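Local coordinates for protein putative HTH-type transcriptional regulator YwnA (Bacillus subtilis subsp. subtilis, PDB 1XD7) that probably binds DNA as a winged-helix transcriptional regulator of the Rrf2 family, at residues 28-33 and 38-43; 53-56 and 61-64. All coordinates share one frame; numbering follows the deposited sequence.

Interaction 1 of 2, residues 28-33 and 38-43; sequences IIADSV and VVVRRM. With SO4 (sulfate ion), chain B.
Val-40 reaches from helix 37-49 to Ile-29 and Ala-30 of helix 26-33, packing together the two helices of a predicted helix-turn-helix motif in a winged-helix domain of the Rrf2 family. The contact across the helices is entirely apolar. Val-40 divides its two methyls between the two partners: CG2 meets the methyl of Ala-30, with Val-40 CG2 3.5 Å from Ala-30 CB, while CG1 turns to the CG2 branch of Ile-29, the Val-40 CG1 to Ile-29 CG2 distance being 4.0 Å. The first torsion sets this division, for chi1 of 178° swings CG1 anti to the backbone N and leaves CG2 beside that N. Alanine suits the nearest point, because its small side chain lets the backbones approach until Ala-30 CA and Val-40 CA are 6.1 Å apart; the branched Ile-29 and Val-40 meet beside it. All three are buried, and Val-33 touches Leu-17 and Met-43 touches Ile-14 of helix 7-19.

The side-chain bond of Ser-32 stays within helix 26-33. Ile-28 O is gripped twice, by Ser-32 N in the helical pattern and by Ser-32 OG, 2.6 Å from Ile-28 O, which approaches from above the carbonyl plane. A serine hydroxyl can thus be satisfied by its own helix.

The sulfate, probably from the crystallisation liquor, is bonded to Ser-26 OG, Gly-61 N and Arg-41; an anion here is consistent with a place for a DNA phosphate. Length lets Arg-41 reach it, the chain bending at chi3 (84°), and positive charge suits an anion. The sulfate sits at the guanidinium edge, near its plane, where Arg-41 NH2 donates to sulfate O1 over 2.6 Å at an N-H...O angle of 140°.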
ATOM      1  N   ILE A  28     -16.542   3.541  25.072  1.00 46.74           N
ATOM      2  CA  ILE A  28     -17.651   2.899  24.377  1.00 45.61           C
ATOM      3  C   ILE A  28     -17.292   2.646  22.932  1.00 45.26           C
ATOM      4  O   ILE A  28     -17.588   1.583  22.383  1.00 44.07           O
ATOM      5  CB  ILE A  28     -18.914   3.771  24.432  1.00 46.82           C
ATOM      6  CG1 ILE A  28     -19.247   4.076  25.892  1.00 46.11           C
ATOM      7  CG2 ILE A  28     -20.086   3.044  23.781  1.00 47.76           C
ATOM      8  CD1 ILE A  28     -20.378   5.044  26.077  1.00 48.85           C
ATOM      9  N   ILE A  29     -16.627   3.622  22.323  1.00 44.65           N
ATOM     10  CA  ILE A  29     -16.232   3.496  20.932  1.00 43.42           C
ATOM     11  C   ILE A  29     -15.284   2.336  20.753  1.00 44.61           C
ATOM     12  O   ILE A  29     -15.454   1.510  19.858  1.00 44.92           O
ATOM     13  CB  ILE A  29     -15.603   4.795  20.452  1.00 44.68           C
ATOM     14  CG1 ILE A  29     -16.645   5.911  20.594  1.00 43.23           C
ATOM     15  CG2 ILE A  29     -15.121   4.652  19.016  1.00 42.57           C
ATOM     16  CD1 ILE A  29     -16.206   7.267  20.138  1.00 44.30           C
ATOM     17  N   ALA A  30     -14.286   2.253  21.616  1.00 46.69           N
ATOM     18  CA  ALA A  30     -13.351   1.145  21.529  1.00 48.64           C
ATOM     19  C   ALA A  30     -14.144  -0.155  21.696  1.00 49.32           C
ATOM     20  O   ALA A  30     -13.933  -1.124  20.966  1.00 48.90           O
ATOM     21  CB  ALA A  30     -12.281   1.275  22.613  1.00 50.86           C
ATOM     22  N   ASP A  31     -15.066  -0.173  22.653  1.00 50.64           N
ATOM     23  CA  ASP A  31     -15.894  -1.361  22.868  1.00 52.93           C
ATOM     24  C   ASP A  31     -16.630  -1.660  21.585  1.00 52.17           C
ATOM     25  O   ASP A  31     -16.479  -2.725  20.995  1.00 51.44           O
ATOM     26  CB  ASP A  31     -16.937  -1.122  23.950  1.00 54.47           C
ATOM     27  CG  ASP A  31     -16.328  -0.726  25.259  1.00 58.49           C
ATOM     28  OD1 ASP A  31     -15.557  -1.533  25.822  1.00 60.51           O
ATOM     29  OD2 ASP A  31     -16.619   0.395  25.731  1.00 61.83           O
ATOM     30  N   SER A  32     -17.441  -0.695  21.168  1.00 52.25           N
ATOM     31  CA  SER A  32     -18.229  -0.822  19.952  1.00 52.82           C
ATOM     32  C   SER A  32     -17.366  -1.198  18.766  1.00 51.45           C
ATOM     33  O   SER A  32     -17.750  -2.028  17.946  1.00 50.90           O
ATOM     34  CB  SER A  32     -18.939   0.489  19.656  1.00 54.43           C
ATOM     35  OG  SER A  32     -19.607   0.959  20.811  1.00 59.64           O
ATOM     36  N   VAL A  33     -16.195  -0.588  18.676  1.00 49.77           N
ATOM     37  CA  VAL A  33     -15.307  -0.883  17.564  1.00 52.10           C
ATOM     38  C   VAL A  33     -14.511  -2.141  17.832  1.00 51.47           C
ATOM     39  O   VAL A  33     -13.872  -2.686  16.939  1.00 51.43           O
ATOM     40  CB  VAL A  33     -14.327   0.275  17.310  1.00 51.65           C
ATOM     41  CG1 VAL A  33     -13.369  -0.092  16.220  1.00 53.34           C
ATOM     42  CG2 VAL A  33     -15.092   1.514  16.926  1.00 53.36           C
ATOM     43  N   VAL A  38      -6.747   2.911  23.804  1.00 46.18           N
ATOM     44  CA  VAL A  38      -5.625   3.851  23.798  1.00 45.65           C
ATOM     45  C   VAL A  38      -5.501   4.241  22.331  1.00 42.78           C
ATOM     46  O   VAL A  38      -5.364   5.415  21.978  1.00 42.28           O
ATOM     47  CB  VAL A  38      -4.319   3.190  24.285  1.00 46.41           C
ATOM     48  CG1 VAL A  38      -4.396   2.925  25.778  1.00 47.09           C
ATOM     49  CG2 VAL A  38      -4.097   1.895  23.550  1.00 47.70           C
ATOM     50  N   VAL A  39      -5.589   3.221  21.489  1.00 40.81           N
ATOM     51  CA  VAL A  39      -5.550   3.366  20.048  1.00 41.68           C
ATOM     52  C   VAL A  39      -6.613   4.382  19.662  1.00 42.45           C
ATOM     53  O   VAL A  39      -6.335   5.383  18.991  1.00 43.14           O
ATOM     54  CB  VAL A  39      -5.896   2.037  19.377  1.00 42.34           C
ATOM     55  CG1 VAL A  39      -5.967   2.215  17.888  1.00 44.66           C
ATOM     56  CG2 VAL A  39      -4.863   0.987  19.749  1.00 41.40           C
ATOM     57  N   VAL A  40      -7.831   4.117  20.124  1.00 41.79           N
ATOM     58  CA  VAL A  40      -8.967   4.973  19.851  1.00 39.64           C
ATOM     59  C   VAL A  40      -8.706   6.421  20.268  1.00 41.89           C
ATOM     60  O   VAL A  40      -8.909   7.360  19.484  1.00 41.65           O
ATOM     61  CB  VAL A  40     -10.227   4.429  20.573  1.00 38.59           C
ATOM     62  CG1 VAL A  40     -11.399   5.348  20.336  1.00 37.35           C
ATOM     63  CG2 VAL A  40     -10.546   3.024  20.077  1.00 34.13           C
ATOM     64  N   ARG A  41      -8.250   6.622  21.494  1.00 41.82           N
ATOM     65  CA  ARG A  41      -8.006   7.985  21.927  1.00 43.85           C
ATOM     66  C   ARG A  41      -6.925   8.606  21.050  1.00 44.04           C
ATOM     67  O   ARG A  41      -7.038   9.760  20.643  1.00 43.61           O
ATOM     68  CB  ARG A  41      -7.581   8.016  23.389  1.00 46.58           C
ATOM     69  CG  ARG A  41      -8.433   7.151  24.289  1.00 49.82           C
ATOM     70  CD  ARG A  41      -8.120   7.399  25.756  1.00 51.76           C
ATOM     71  NE  ARG A  41      -8.874   8.543  26.242  1.00 53.29           N
ATOM     72  CZ  ARG A  41     -10.093   8.457  26.760  1.00 54.54           C
ATOM     73  NH1 ARG A  41     -10.688   7.277  26.873  1.00 55.60           N
ATOM     74  NH2 ARG A  41     -10.725   9.552  27.147  1.00 56.29           N
ATOM     75  N   ARG A  42      -5.882   7.830  20.760  1.00 44.53           N
ATOM     76  CA  ARG A  42      -4.780   8.297  19.912  1.00 44.72           C
ATOM     77  C   ARG A  42      -5.342   8.728  18.555  1.00 43.15           C
ATOM     78  O   ARG A  42      -5.156   9.865  18.113  1.00 41.62           O
ATOM     79  CB  ARG A  42      -3.748   7.175  19.732  1.00 45.56           C
ATOM     80  CG  ARG A  42      -2.613   7.468  18.734  1.00 47.10           C
ATOM     81  CD  ARG A  42      -1.846   8.740  19.069  1.00 47.29           C
ATOM     82  NE  ARG A  42      -0.735   8.978  18.147  1.00 45.29           N
ATOM     83  CZ  ARG A  42       0.023  10.069  18.166  1.00 44.01           C
ATOM     84  NH1 ARG A  42      -0.206  11.024  19.057  1.00 44.43           N
ATOM     85  NH2 ARG A  42       1.004  10.212  17.286  1.00 44.38           N
ATOM     86  N   MET A  43      -6.031   7.806  17.902  1.00 41.90           N
ATOM     87  CA  MET A  43      -6.654   8.098  16.630  1.00 40.50           C
ATOM     88  C   MET A  43      -7.482   9.371  16.761  1.00 40.28           C
ATOM     89  O   MET A  43      -7.453  10.236  15.884  1.00 43.53           O
ATOM     90  CB  MET A  43      -7.557   6.947  16.222  1.00 39.18           C
ATOM     91  CG  MET A  43      -6.800   5.693  15.972  1.00 37.23           C
ATOM     92  SD  MET A  43      -5.655   5.961  14.625  1.00 36.30           S
ATOM     93  CE  MET A  43      -5.657   4.420  13.994  1.00 34.95           C
TER
HETATM   94  S   SO4 B 190     -13.802  10.844  26.138  1.00 59.33           S
HETATM   95  O1  SO4 B 190     -13.264  10.225  27.356  1.00 60.55           O
HETATM   96  O2  SO4 B 190     -14.821   9.955  25.554  1.00 60.31           O
HETATM   97  O3  SO4 B 190     -14.378  12.159  26.474  1.00 58.57           O
HETATM   98  O4  SO4 B 190     -12.724  11.045  25.157  1.00 62.25           O

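Interaction 2 of 2, residues 53-56 and 61-64; sequences LTSR and GASL. With SO4 (sulfate ion), chain B.
Thr-54 and Ser-63 face each other as an antiparallel hydrogen-bonded pair, joined by two backbone bonds. Thr-54 N gives its hydrogen to Ser-63 O at 2.8 Å, and Ser-63 N returns one to Thr-54 O at 2.9 Å; both are fairly straight. Their side chains share one face of the hairpin, where Thr-54 CG2 lies 3.7 Å from Ser-63 OG. Chi1 of 39° places that hydroxyl between the backbone N and carbonyl carbon of Ser-63, leaving it beside the Thr-54 methyl. Small, polar-tipped residues suit this partly exposed face.

Leu-53 and Leu-64 form the next, non-hydrogen-bonded pair. Although their CA-CB bonds diverge, the ends of the side chains meet, Leu-53 CD2 standing 3.5 Å from Leu-64 CD2. The same Leu-53 methyl rests against the carbonyl of Ser-63. Leucine fits here because both side chains continue onto Leu-15 and Ile-18 of helix 7-19, and Leu-53 also touches Leu-47 of helix 37-49.

Toward the loop, the methyl of Ala-62 turns to the opposite strand, beside Ser-55 CA. Gly-61, just before it in the chain, has positive phi (56°), a conformation that favours glycine, and its amide points to the sulfate. Gly-61 N donates to sulfate O2 at 2.8 Å and, more weakly, to O3; Ser-26 and Arg-41 bind the same ion. Two short strands, with leucines toward the helices and Thr-54 and Ser-63 on the partly exposed face, are the beta-hairpin wing of a winged-helix domain.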
ATOM      1  N   LEU A  53     -12.130  16.515  13.837  1.00 49.71           N
ATOM      2  CA  LEU A  53     -13.024  16.393  14.957  1.00 49.83           C
ATOM      3  C   LEU A  53     -12.821  17.529  15.895  1.00 51.97           C
ATOM      4  O   LEU A  53     -11.686  17.905  16.195  1.00 50.60           O
ATOM      5  CB  LEU A  53     -12.765  15.115  15.726  1.00 48.83           C
ATOM      6  CG  LEU A  53     -13.218  13.838  15.045  1.00 50.50           C
ATOM      7  CD1 LEU A  53     -12.767  12.670  15.893  1.00 50.25           C
ATOM      8  CD2 LEU A  53     -14.732  13.843  14.870  1.00 49.59           C
ATOM      9  N   THR A  54     -13.938  18.076  16.354  1.00 53.72           N
ATOM     10  CA  THR A  54     -13.914  19.149  17.316  1.00 56.06           C
ATOM     11  C   THR A  54     -14.320  18.448  18.595  1.00 57.77           C
ATOM     12  O   THR A  54     -14.968  17.406  18.558  1.00 57.06           O
ATOM     13  CB  THR A  54     -14.936  20.243  16.986  1.00 56.71           C
ATOM     14  OG1 THR A  54     -14.776  21.323  17.910  1.00 59.28           O
ATOM     15  CG2 THR A  54     -16.356  19.707  17.088  1.00 55.56           C
ATOM     16  N   SER A  55     -13.930  19.005  19.727  1.00 59.97           N
ATOM     17  CA  SER A  55     -14.263  18.401  20.999  1.00 63.03           C
ATOM     18  C   SER A  55     -14.839  19.512  21.851  1.00 66.07           C
ATOM     19  O   SER A  55     -14.532  20.679  21.623  1.00 67.39           O
ATOM     20  CB  SER A  55     -13.002  17.834  21.640  1.00 62.49           C
ATOM     21  OG  SER A  55     -13.323  16.989  22.722  1.00 61.34           O
ATOM     22  N   ARG A  56     -15.689  19.168  22.811  1.00 68.96           N
ATOM     23  CA  ARG A  56     -16.278  20.190  23.669  1.00 71.32           C
ATOM     24  C   ARG A  56     -16.263  19.746  25.125  1.00 72.96           C
ATOM     25  O   ARG A  56     -17.311  19.453  25.705  1.00 72.48           O
ATOM     26  CB  ARG A  56     -17.706  20.506  23.218  1.00 71.29           C
ATOM     27  CG  ARG A  56     -18.313  21.733  23.878  1.00 71.80           C
ATOM     28  CD  ARG A  56     -19.555  22.179  23.127  1.00 72.25           C
ATOM     29  NE  ARG A  56     -20.297  23.213  23.838  1.00 72.08           N
ATOM     30  CZ  ARG A  56     -21.436  23.744  23.401  1.00 72.69           C
ATOM     31  NH1 ARG A  56     -21.962  23.338  22.250  1.00 71.93           N
ATOM     32  NH2 ARG A  56     -22.051  24.682  24.113  1.00 71.66           N
ATOM     33  N   GLY A  61     -16.365  12.014  24.459  1.00 55.51           N
ATOM     34  CA  GLY A  61     -16.117  11.940  23.035  1.00 51.79           C
ATOM     35  C   GLY A  61     -15.995  13.306  22.386  1.00 49.51           C
ATOM     36  O   GLY A  61     -15.672  14.306  23.036  1.00 48.53           O
ATOM     37  N   ALA A  62     -16.256  13.342  21.088  1.00 47.81           N
ATOM     38  CA  ALA A  62     -16.180  14.573  20.317  1.00 46.41           C
ATOM     39  C   ALA A  62     -17.170  14.479  19.174  1.00 45.48           C
ATOM     40  O   ALA A  62     -18.106  13.682  19.210  1.00 43.64           O
ATOM     41  CB  ALA A  62     -14.778  14.760  19.769  1.00 44.69           C
ATOM     42  N   SER A  63     -16.952  15.282  18.143  1.00 45.41           N
ATOM     43  CA  SER A  63     -17.840  15.247  17.002  1.00 45.59           C
ATOM     44  C   SER A  63     -17.217  15.830  15.745  1.00 45.46           C
ATOM     45  O   SER A  63     -16.213  16.539  15.801  1.00 46.48           O
ATOM     46  CB  SER A  63     -19.136  15.971  17.353  1.00 43.62           C
ATOM     47  OG  SER A  63     -18.848  17.114  18.127  1.00 43.53           O
ATOM     48  N   LEU A  64     -17.829  15.520  14.609  1.00 45.87           N
ATOM     49  CA  LEU A  64     -17.344  15.987  13.320  1.00 46.62           C
ATOM     50  C   LEU A  64     -17.321  17.493  13.240  1.00 47.41           C
ATOM     51  O   LEU A  64     -18.282  18.152  13.620  1.00 48.18           O
ATOM     52  CB  LEU A  64     -18.220  15.451  12.191  1.00 43.11           C
ATOM     53  CG  LEU A  64     -18.430  13.940  12.165  1.00 39.92           C
ATOM     54  CD1 LEU A  64     -19.033  13.516  10.824  1.00 36.02           C
ATOM     55  CD2 LEU A  64     -17.100  13.249  12.400  1.00 36.32           C
TER
HETATM   56  S   SO4 B 190     -13.802  10.844  26.138  1.00 59.33           S
HETATM   57  O1  SO4 B 190     -13.264  10.225  27.356  1.00 60.55           O
HETATM   58  O2  SO4 B 190     -14.821   9.955  25.554  1.00 60.31           O
HETATM   59  O3  SO4 B 190     -14.378  12.159  26.474  1.00 58.57           O
HETATM   60  O4  SO4 B 190     -12.724  11.045  25.157  1.00 62.25           O

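Interaction 1 is buried and joins two helices through methyl groups; interaction 2 lies at the surface and joins two strands through backbone hydrogen bonds, with leucines on its inner side. They occur in series along the chain, and strand 53-54 follows helix 37-49 after a short link, so the helical motif and the hairpin are neighbours in sequence. Helix 7-19 packs against both. Their centres are 14 Å apart and their nearest atoms about 5 Å, without touching, yet one sulfate bridges them: an arginine side chain grips it from 38-43 and a backbone amide from 61-64, a combination consistent with a shared phosphate-binding surface.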